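Local coordinates for protein putative RnfG subunit of electron transport complex (Thermotoga maritima, PDB 3DCZ) that probably serves as the FMN-carrying subunit of a membrane-bound complex that couples electron transfer to ion translocation across the membrane, at residues K62-G67 with Y199-E204; G71-F76 with Y85-Y90; L153-D158 with A190-L195. All blocks are in the same frame, centred on the assembly; numbering follows the deposited sequence.

Interaction 1: K62-G67 with Y199-E204; sequences KEYKEG and YRYLEE
The Tyr64 ring meets Glu204 OE2 at its edge, in plane, and has Lys62 CG over one face, offset toward the rim. Tyr64 CD1 in turn lies over one face of the Arg200 guanidinium, 3.4 Å above its plane; the planes are 57° apart, so the groups do not stack flat, and the side chains slide past each other in opposite directions. This is helix-on-sheet packing: an outermost strand of the antiparallel sheet, 59-64, meets helix 188-206 at the protein surface, the segment axes 10.6 Å apart at closest approach. At the edge of the Tyr201 ring, in plane, sits Tyr64 OH, while Lys62 CB approaches that ring obliquely, 3.9 Å from Tyr201 CD1. With CG anti to its backbone N and the chain extended beyond, Lys62 reaches Glu204 tip to tip. The one carboxylate takes two donors from segment 62-67, one on each oxygen. Lys62 NZ forms a salt bridge to Glu204 OE1 at 2.7 Å, entering on the syn side, 27° out of the carboxylate plane. Ammonium and phenol together restrain the rotation of the Glu204 carboxylate. Tyr64 OH donates to Glu204 OE2 at 2.7 Å from above the carboxylate plane, 47° out of it.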
loop_
_atom_site.group_PDB
_atom_site.type_symbol
_atom_site.label_atom_id
_atom_site.label_comp_id
_atom_site.label_asym_id
_atom_site.label_seq_id
_atom_site.Cartn_x
_atom_site.Cartn_y
_atom_site.Cartn_z
ATOM N N LYS A 62 14.065 -3.028 5.644
ATOM C CA LYS A 62 15.147 -2.518 4.796
ATOM C C LYS A 62 15.112 -1.006 4.737
ATOM O O LYS A 62 14.023 -0.402 4.626
ATOM C CB LYS A 62 15.057 -3.064 3.379
ATOM C CG LYS A 62 16.247 -2.671 2.515
ATOM C CD LYS A 62 16.432 -3.673 1.376
ATOM C CE LYS A 62 17.610 -3.275 0.470
ATOM N NZ LYS A 62 17.954 -4.389 -0.474
ATOM N N GLU A 63 16.290 -0.398 4.867
ATOM C CA GLU A 63 16.440 1.011 4.711
ATOM C C GLU A 63 16.988 1.296 3.317
ATOM O O GLU A 63 17.964 0.664 2.914
ATOM C CB GLU A 63 17.412 1.571 5.794
ATOM C CG GLU A 63 17.468 3.069 5.829
ATOM C CD GLU A 63 18.483 3.667 6.792
ATOM O OE1 GLU A 63 19.251 2.923 7.414
ATOM O OE2 GLU A 63 18.533 4.923 6.836
ATOM N N TYR A 64 16.376 2.258 2.635
ATOM C CA TYR A 64 16.794 2.751 1.328
ATOM C C TYR A 64 17.171 4.228 1.421
ATOM O O TYR A 64 16.813 4.921 2.379
ATOM C CB TYR A 64 15.650 2.605 0.326
ATOM C CG TYR A 64 15.192 1.188 0.059
ATOM C CD1 TYR A 64 15.786 0.414 -0.921
ATOM C CD2 TYR A 64 14.156 0.609 0.818
ATOM C CE1 TYR A 64 15.361 -0.864 -1.186
ATOM C CE2 TYR A 64 13.720 -0.662 0.548
ATOM C CZ TYR A 64 14.298 -1.399 -0.459
ATOM O OH TYR A 64 13.910 -2.698 -0.749
ATOM N N LYS A 65 17.814 4.761 0.376
ATOM C CA LYS A 65 18.176 6.170 0.401
ATOM C C LYS A 65 16.966 7.065 0.635
ATOM O O LYS A 65 17.056 8.088 1.303
ATOM C CB LYS A 65 18.910 6.587 -0.888
ATOM C CG LYS A 65 19.482 7.963 -0.846
ATOM N N GLU A 66 15.838 6.684 0.058
ATOM C CA GLU A 66 14.666 7.526 -0.032
ATOM C C GLU A 66 13.585 7.196 0.985
ATOM O O GLU A 66 12.553 7.850 1.026
ATOM C CB GLU A 66 14.056 7.385 -1.434
ATOM C CG GLU A 66 15.051 7.664 -2.548
ATOM C CD GLU A 66 14.742 8.933 -3.242
ATOM O OE1 GLU A 66 13.793 8.917 -4.053
ATOM O OE2 GLU A 66 15.434 9.930 -2.977
ATOM N N GLY A 67 13.796 6.154 1.800
ATOM C CA GLY A 67 12.802 5.814 2.803
ATOM C C GLY A 67 13.093 4.457 3.419
ATOM O O GLY A 67 14.177 3.894 3.229
ATOM N N TYR A 199 7.046 -1.778 -2.940
ATOM C CA TYR A 199 7.032 -2.580 -4.170
ATOM C C TYR A 199 8.431 -3.092 -4.516
ATOM O O TYR A 199 8.605 -4.280 -4.822
ATOM C CB TYR A 199 6.432 -1.779 -5.305
ATOM C CG TYR A 199 6.452 -2.495 -6.631
ATOM C CD1 TYR A 199 5.563 -3.556 -6.907
ATOM C CD2 TYR A 199 7.339 -2.105 -7.635
ATOM C CE1 TYR A 199 5.597 -4.202 -8.150
ATOM C CE2 TYR A 199 7.365 -2.761 -8.860
ATOM C CZ TYR A 199 6.486 -3.798 -9.105
ATOM O OH TYR A 199 6.501 -4.406 -10.368
ATOM N N ARG A 200 9.432 -2.212 -4.429
ATOM C CA ARG A 200 10.803 -2.625 -4.654
ATOM C C ARG A 200 11.182 -3.779 -3.757
ATOM O O ARG A 200 11.747 -4.764 -4.204
ATOM C CB ARG A 200 11.740 -1.482 -4.415
ATOM C CG ARG A 200 11.923 -0.613 -5.589
ATOM C CD ARG A 200 12.995 0.425 -5.268
ATOM N NE ARG A 200 14.313 -0.132 -4.967
ATOM C CZ ARG A 200 15.370 0.593 -4.569
ATOM N NH1 ARG A 200 15.258 1.896 -4.339
ATOM N NH2 ARG A 200 16.526 0.028 -4.378
ATOM N N TYR A 201 10.859 -3.642 -2.486
ATOM C CA TYR A 201 11.203 -4.682 -1.518
ATOM C C TYR A 201 10.511 -6.000 -1.848
ATOM O O TYR A 201 11.151 -7.027 -1.890
ATOM C CB TYR A 201 10.839 -4.201 -0.099
ATOM C CG TYR A 201 11.149 -5.251 0.942
ATOM C CD1 TYR A 201 12.409 -5.316 1.519
ATOM C CD2 TYR A 201 10.208 -6.214 1.297
ATOM C CE1 TYR A 201 12.738 -6.292 2.454
ATOM C CE2 TYR A 201 10.536 -7.190 2.257
ATOM C CZ TYR A 201 11.805 -7.207 2.820
ATOM O OH TYR A 201 12.153 -8.149 3.761
ATOM N N LEU A 202 9.204 -5.964 -2.106
ATOM C CA LEU A 202 8.473 -7.190 -2.471
ATOM C C LEU A 202 9.070 -7.877 -3.698
ATOM O O LEU A 202 9.187 -9.100 -3.750
ATOM C CB LEU A 202 7.007 -6.889 -2.754
ATOM C CG LEU A 202 6.143 -6.581 -1.550
ATOM C CD1 LEU A 202 4.696 -6.211 -1.979
ATOM C CD2 LEU A 202 6.128 -7.784 -0.613
ATOM N N GLU A 203 9.398 -7.090 -4.706
ATOM C CA GLU A 203 10.052 -7.630 -5.897
ATOM C C GLU A 203 11.384 -8.302 -5.577
ATOM O O GLU A 203 11.673 -9.368 -6.151
ATOM C CB GLU A 203 10.263 -6.525 -6.927
ATOM C CG GLU A 203 8.977 -6.108 -7.609
ATOM C CD GLU A 203 8.477 -7.153 -8.572
ATOM O OE1 GLU A 203 9.301 -7.670 -9.336
ATOM O OE2 GLU A 203 7.285 -7.457 -8.582
ATOM N N GLU A 204 12.164 -7.693 -4.679
ATOM C CA GLU A 204 13.485 -8.226 -4.270
ATOM C C GLU A 204 13.341 -9.574 -3.575
ATOM O O GLU A 204 14.113 -10.508 -3.842
ATOM C CB GLU A 204 14.200 -7.322 -3.274
ATOM C CG GLU A 204 14.905 -6.097 -3.788
ATOM C CD GLU A 204 15.510 -5.296 -2.619
ATOM O OE1 GLU A 204 16.087 -5.932 -1.708
ATOM O OE2 GLU A 204 15.363 -4.054 -2.594
#

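Interaction 2: G71-F76 with Y85-Y90; sequences GPLYEF and YVLSGY. With ACT (acetate ion), chain D.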
loop_
_atom_site.group_PDB
_atom_site.type_symbol
_atom_site.label_atom_id
_atom_site.label_comp_id
_atom_site.label_asym_id
_atom_site.label_seq_id
_atom_site.Cartn_x
_atom_site.Cartn_y
_atom_site.Cartn_z
ATOM N N GLY A 71 8.403 -3.962 8.601
ATOM C CA GLY A 71 7.737 -5.267 8.684
ATOM C C GLY A 71 7.110 -5.456 10.053
ATOM O O GLY A 71 6.989 -4.521 10.837
ATOM N N PRO A 72 6.701 -6.688 10.358
ATOM C CA PRO A 72 6.818 -7.864 9.529
ATOM C C PRO A 72 6.112 -7.797 8.199
ATOM O O PRO A 72 5.175 -7.023 8.013
ATOM C CB PRO A 72 6.101 -8.951 10.377
ATOM C CG PRO A 72 6.110 -8.468 11.724
ATOM C CD PRO A 72 6.069 -6.980 11.660
ATOM N N LEU A 73 6.568 -8.644 7.278
ATOM C CA LEU A 73 5.848 -8.875 6.038
ATOM C C LEU A 73 4.687 -9.800 6.425
ATOM O O LEU A 73 4.908 -10.962 6.765
ATOM C CB LEU A 73 6.783 -9.570 5.043
ATOM C CG LEU A 73 6.135 -9.929 3.719
ATOM C CD1 LEU A 73 5.562 -8.704 3.026
ATOM C CD2 LEU A 73 7.132 -10.641 2.835
ATOM N N TYR A 74 3.459 -9.313 6.389
ATOM C CA TYR A 74 2.294 -10.141 6.679
ATOM C C TYR A 74 1.798 -10.771 5.382
ATOM O O TYR A 74 1.615 -10.069 4.378
ATOM C CB TYR A 74 1.160 -9.297 7.265
ATOM C CG TYR A 74 1.538 -8.631 8.557
ATOM C CD1 TYR A 74 1.578 -9.340 9.750
ATOM C CD2 TYR A 74 1.858 -7.290 8.588
ATOM C CE1 TYR A 74 1.917 -8.710 10.958
ATOM C CE2 TYR A 74 2.208 -6.653 9.775
ATOM C CZ TYR A 74 2.229 -7.358 10.964
ATOM O OH TYR A 74 2.593 -6.767 12.189
ATOM N N GLU A 75 1.581 -12.084 5.413
ATOM C CA GLU A 75 1.146 -12.847 4.256
ATOM C C GLU A 75 -0.249 -13.386 4.438
ATOM O O GLU A 75 -0.603 -13.846 5.534
ATOM C CB GLU A 75 2.030 -14.050 4.093
ATOM C CG GLU A 75 3.494 -13.723 3.860
ATOM C CD GLU A 75 4.298 -14.969 3.579
ATOM O OE1 GLU A 75 4.307 -15.391 2.411
ATOM O OE2 GLU A 75 4.881 -15.549 4.504
ATOM N N PHE A 76 -1.018 -13.351 3.360
ATOM C CA PHE A 76 -2.401 -13.822 3.381
ATOM C C PHE A 76 -2.691 -14.530 2.070
ATOM O O PHE A 76 -1.947 -14.389 1.091
ATOM C CB PHE A 76 -3.400 -12.667 3.577
ATOM C CG PHE A 76 -3.102 -11.794 4.747
ATOM C CD1 PHE A 76 -2.220 -10.729 4.619
ATOM C CD2 PHE A 76 -3.671 -12.041 5.982
ATOM C CE1 PHE A 76 -1.924 -9.908 5.715
ATOM C CE2 PHE A 76 -3.364 -11.236 7.085
ATOM C CZ PHE A 76 -2.491 -10.172 6.944
ATOM N N TYR A 85 0.079 -9.537 0.340
ATOM C CA TYR A 85 1.175 -9.139 1.213
ATOM C C TYR A 85 0.821 -7.793 1.784
ATOM O O TYR A 85 0.413 -6.902 1.018
ATOM C CB TYR A 85 2.474 -9.059 0.392
ATOM C CG TYR A 85 2.842 -10.416 -0.121
ATOM C CD1 TYR A 85 3.583 -11.290 0.696
ATOM C CD2 TYR A 85 2.363 -10.886 -1.320
ATOM C CE1 TYR A 85 3.847 -12.576 0.297
ATOM C CE2 TYR A 85 2.657 -12.172 -1.739
ATOM C CZ TYR A 85 3.399 -13.016 -0.919
ATOM O OH TYR A 85 3.664 -14.307 -1.297
ATOM N N VAL A 86 0.958 -7.624 3.092
ATOM C CA VAL A 86 0.777 -6.322 3.718
ATOM C C VAL A 86 2.093 -5.936 4.351
ATOM O O VAL A 86 2.726 -6.700 5.064
ATOM C CB VAL A 86 -0.391 -6.321 4.752
ATOM C CG1 VAL A 86 -0.444 -4.978 5.473
ATOM C CG2 VAL A 86 -1.723 -6.666 4.049
ATOM N N LEU A 87 2.504 -4.719 4.041
ATOM C CA LEU A 87 3.654 -4.158 4.745
ATOM C C LEU A 87 3.462 -2.677 4.980
ATOM O O LEU A 87 2.410 -2.123 4.668
ATOM C CB LEU A 87 4.967 -4.509 4.019
ATOM C CG LEU A 87 5.224 -3.946 2.618
ATOM C CD1 LEU A 87 6.571 -4.435 2.093
ATOM C CD2 LEU A 87 4.112 -4.370 1.635
ATOM N N SER A 88 4.461 -2.065 5.614
ATOM C CA SER A 88 4.392 -0.669 5.968
ATOM C C SER A 88 5.628 0.053 5.407
ATOM O O SER A 88 6.647 -0.558 5.054
ATOM C CB SER A 88 4.346 -0.579 7.497
ATOM O OG SER A 88 3.054 -0.991 7.953
ATOM N N GLY A 89 5.554 1.373 5.390
ATOM C CA GLY A 89 6.652 2.150 4.914
ATOM C C GLY A 89 6.653 3.579 5.384
ATOM O O GLY A 89 5.646 4.101 5.899
ATOM N N TYR A 90 7.814 4.180 5.224
ATOM C CA TYR A 90 8.090 5.541 5.633
ATOM C C TYR A 90 8.894 6.265 4.548
ATOM O O TYR A 90 9.776 5.681 3.941
ATOM C CB TYR A 90 8.954 5.528 6.904
ATOM C CG TYR A 90 9.513 6.883 7.292
ATOM C CD1 TYR A 90 8.755 7.816 8.004
ATOM C CD2 TYR A 90 10.800 7.255 6.891
ATOM C CE1 TYR A 90 9.298 9.052 8.320
ATOM C CE2 TYR A 90 11.332 8.475 7.215
ATOM C CZ TYR A 90 10.583 9.368 7.912
ATOM O OH TYR A 90 11.194 10.589 8.182
HETATM C C ACT D . 4.153 -15.240 -4.584
HETATM O O ACT D . 3.217 -14.984 -3.808
HETATM O OXT ACT D . 3.870 -16.084 -5.465
HETATM C CH3 ACT D . 5.483 -14.574 -4.501
#
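Tyr74 and Val86 form an antiparallel hydrogen-bonded pair in the beta hairpin of strands 67-77 and 83-90. Tyr74 N donates to Val86 O at 3.0 Å and Val86 N returns a bond to Tyr74 O at 2.8 Å, the latter nearly straight at 168°. Tyr74 O also receives a CA-H...O contact from Tyr85 CA. Next along the ladder, Glu75 and Tyr85 are a non-hydrogen-bonded pair whose side chains share one face and lie side by side, pointing the same way. Carboxylate and ring planes are only 20° apart, and Glu75 OE1 comes within 3.6 Å of Tyr85 CE1. The end of the Leu73 side chain also reaches this ring, CD1 lying 4.0 Å from Tyr85 CD1. At the far end of the ring, Tyr85 OH donates to O of the acetate, an ion probably from the crystallisation liquor, at 2.6 Å; Asn83 ND2 holds the same ion.

Val86 lies on the other face. Its CG2, anti to the carbonyl carbon, touches Phe76 CE1 at 3.7 Å, and its CB packs against Tyr74 CB. Beyond this shell, Tyr74 OH is hydrogen-bonded to Gly55 O and to Lys24 NZ. Helix 44-54 covers Tyr74 and Phe76 through Val51, Thr54 and Ile50, whereas Leu73, Tyr85 and Leu87 touch helix 188-206; strand 98-107 continues the sheet beside 83-90.

Interaction 3: L153-D158 with A190-L195; sequences LRVDKD and AVVTAL
Val192 meets both Leu153 and Val155, dividing its two methyl groups between them. CG1, roughly anti to the backbone N (chi1 158°, about 20° from fully anti), is directed at the chain of Leu153: it lies 3.1 Å from Leu153 O, a tight approach, and 3.8 Å from Leu153 CB. CG2 takes the other partner and rests 4.0 Å from Val155 CG1, the branch through which Val155 makes its contact.

Leu153 carries the second half of the contact. Its CD1 is anti to CA (chi2 172°), which carries this methyl out to Leu195, 3.6 Å from Leu195 CB and 4.0 Å from Leu195 CD1. The two leucine side chains cross obliquely. Val192 and Leu195 are three residues apart on the helix, and both direct their CB atoms at segment 153-158, so a single helix surface receives the chain.

No hydrogen bond crosses between the segments. The side-chain contacts are apolar, though the closest approach is that of the Val192 methyl to a backbone carbonyl; 202 Å² is buried, both sides summed. Polar ties close by flank the interface: Leu153 N bonds to Asn196 OD1, and Asp158 OD1 forms a salt bridge with Arg189.

The contact belongs to the FMN-binding domain of the RnfG family. Strand 154-155 pairs in parallel with 174-175, whose Val175 also touches Val192. Thus helix 188-206 has this two-stranded sheet against Val192, while Leu195 additionally contacts Ala102 and Ala194 touches Val100, both on strand 98-107 of the large antiparallel sheet.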
loop_
_atom_site.group_PDB
_atom_site.type_symbol
_atom_site.label_atom_id
_atom_site.label_comp_id
_atom_site.label_asym_id
_atom_site.label_seq_id
_atom_site.Cartn_x
_atom_site.Cartn_y
_atom_site.Cartn_z
ATOM N N LEU A 153 5.015 4.525 -9.457
ATOM C CA LEU A 153 3.967 5.479 -9.080
ATOM C C LEU A 153 4.496 6.904 -9.037
ATOM O O LEU A 153 5.634 7.138 -8.627
ATOM C CB LEU A 153 3.407 5.111 -7.711
ATOM C CG LEU A 153 2.805 3.730 -7.550
ATOM C CD1 LEU A 153 2.510 3.548 -6.058
ATOM C CD2 LEU A 153 1.527 3.685 -8.380
ATOM N N ARG A 154 3.658 7.865 -9.411
ATOM C CA ARG A 154 4.027 9.267 -9.335
ATOM C C ARG A 154 2.759 10.081 -9.220
ATOM O O ARG A 154 1.695 9.655 -9.698
ATOM C CB ARG A 154 4.852 9.647 -10.540
ATOM C CG ARG A 154 4.211 9.376 -11.799
ATOM C CD ARG A 154 5.195 9.680 -12.940
ATOM N NE ARG A 154 4.583 9.235 -14.167
ATOM C CZ ARG A 154 4.842 9.738 -15.360
ATOM N NH1 ARG A 154 5.738 10.695 -15.505
ATOM N NH2 ARG A 154 4.198 9.249 -16.384
ATOM N N VAL A 155 2.866 11.214 -8.538
ATOM C CA VAL A 155 1.735 12.137 -8.486
ATOM C C VAL A 155 1.530 12.799 -9.859
ATOM O O VAL A 155 2.477 12.910 -10.654
ATOM C CB VAL A 155 1.935 13.178 -7.354
ATOM C CG1 VAL A 155 2.055 12.480 -6.002
ATOM C CG2 VAL A 155 3.144 14.116 -7.636
ATOM N N ASP A 156 0.306 13.259 -10.150
ATOM C CA ASP A 156 0.001 13.769 -11.503
ATOM C C ASP A 156 0.833 14.992 -11.905
ATOM O O ASP A 156 1.140 15.147 -13.093
ATOM C CB ASP A 156 -1.513 13.963 -11.756
ATOM C CG ASP A 156 -2.148 15.045 -10.911
ATOM O OD1 ASP A 156 -1.990 15.054 -9.670
ATOM O OD2 ASP A 156 -2.879 15.867 -11.522
ATOM N N LYS A 157 1.210 15.828 -10.922
ATOM C CA LYS A 157 2.068 17.010 -11.171
ATOM C C LYS A 157 3.339 16.554 -11.855
ATOM O O LYS A 157 3.801 17.179 -12.791
ATOM C CB LYS A 157 2.413 17.752 -9.875
ATOM C CG LYS A 157 1.529 18.948 -9.626
ATOM C CD LYS A 157 1.705 19.515 -8.218
ATOM N N ASP A 158 3.885 15.437 -11.393
ATOM C CA ASP A 158 5.130 14.930 -11.904
ATOM C C ASP A 158 4.945 14.419 -13.345
ATOM O O ASP A 158 5.874 14.492 -14.138
ATOM C CB ASP A 158 5.705 13.878 -10.968
ATOM C CG ASP A 158 6.303 14.478 -9.677
ATOM O OD1 ASP A 158 6.556 15.720 -9.591
ATOM O OD2 ASP A 158 6.612 13.695 -8.757
ATOM N N ALA A 190 5.436 11.861 -0.688
ATOM C CA ALA A 190 6.052 11.007 0.318
ATOM C C ALA A 190 5.317 9.677 0.383
ATOM O O ALA A 190 5.916 8.613 0.520
ATOM C CB ALA A 190 6.067 11.707 1.714
ATOM N N VAL A 191 3.997 9.727 0.270
ATOM C CA VAL A 191 3.191 8.477 0.225
ATOM C C VAL A 191 3.570 7.619 -0.988
ATOM O O VAL A 191 3.805 6.418 -0.864
ATOM C CB VAL A 191 1.685 8.754 0.221
ATOM C CG1 VAL A 191 0.859 7.420 0.141
ATOM C CG2 VAL A 191 1.292 9.563 1.460
ATOM N N VAL A 192 3.604 8.232 -2.165
ATOM C CA VAL A 192 4.032 7.545 -3.378
ATOM C C VAL A 192 5.430 6.933 -3.219
ATOM O O VAL A 192 5.686 5.798 -3.621
ATOM C CB VAL A 192 3.944 8.517 -4.574
ATOM C CG1 VAL A 192 4.843 8.099 -5.760
ATOM C CG2 VAL A 192 2.490 8.667 -4.990
ATOM N N THR A 193 6.352 7.677 -2.602
ATOM C CA THR A 193 7.715 7.170 -2.425
ATOM C C THR A 193 7.713 5.911 -1.570
ATOM O O THR A 193 8.333 4.894 -1.930
ATOM C CB THR A 193 8.615 8.250 -1.815
ATOM O OG1 THR A 193 8.761 9.325 -2.770
ATOM C CG2 THR A 193 10.008 7.706 -1.494
ATOM N N ALA A 194 7.031 5.980 -0.429
ATOM C CA ALA A 194 6.873 4.818 0.455
ATOM C C ALA A 194 6.306 3.589 -0.296
ATOM O O ALA A 194 6.830 2.466 -0.206
ATOM C CB ALA A 194 5.992 5.187 1.657
ATOM N N LEU A 195 5.253 3.818 -1.064
ATOM C CA LEU A 195 4.609 2.755 -1.855
ATOM C C LEU A 195 5.600 2.147 -2.863
ATOM O O LEU A 195 5.705 0.923 -3.002
ATOM C CB LEU A 195 3.369 3.316 -2.569
ATOM C CG LEU A 195 2.207 3.592 -1.619
ATOM C CD1 LEU A 195 1.093 4.331 -2.382
ATOM C CD2 LEU A 195 1.672 2.282 -0.952
#

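Helix 188-206 is the common element: interaction 1 uses its later part and interaction 3 an earlier one, with centres about 15 Å apart. Interaction 2 lies about 12 Å from interaction 1, centre to centre, and meets it where Leu202 CD2 packs 3.8 Å from Leu73 CD1. Interactions 2 and 3 are the farthest apart, about 19 Å between centres, on opposite sides of the chain's centre, but Ala194 CB still touches Gly89 C at 4.1 Å. Along the chain, interaction 1 encloses the other two. No FMN is bound here; the predicted attachment threonine, Thr185, is unmodelled, in the gap shortly before helix 188-206. Separately, a sulfate ion, probably from the crystallisation liquor, lies about 5 Å from the Val155 side chain.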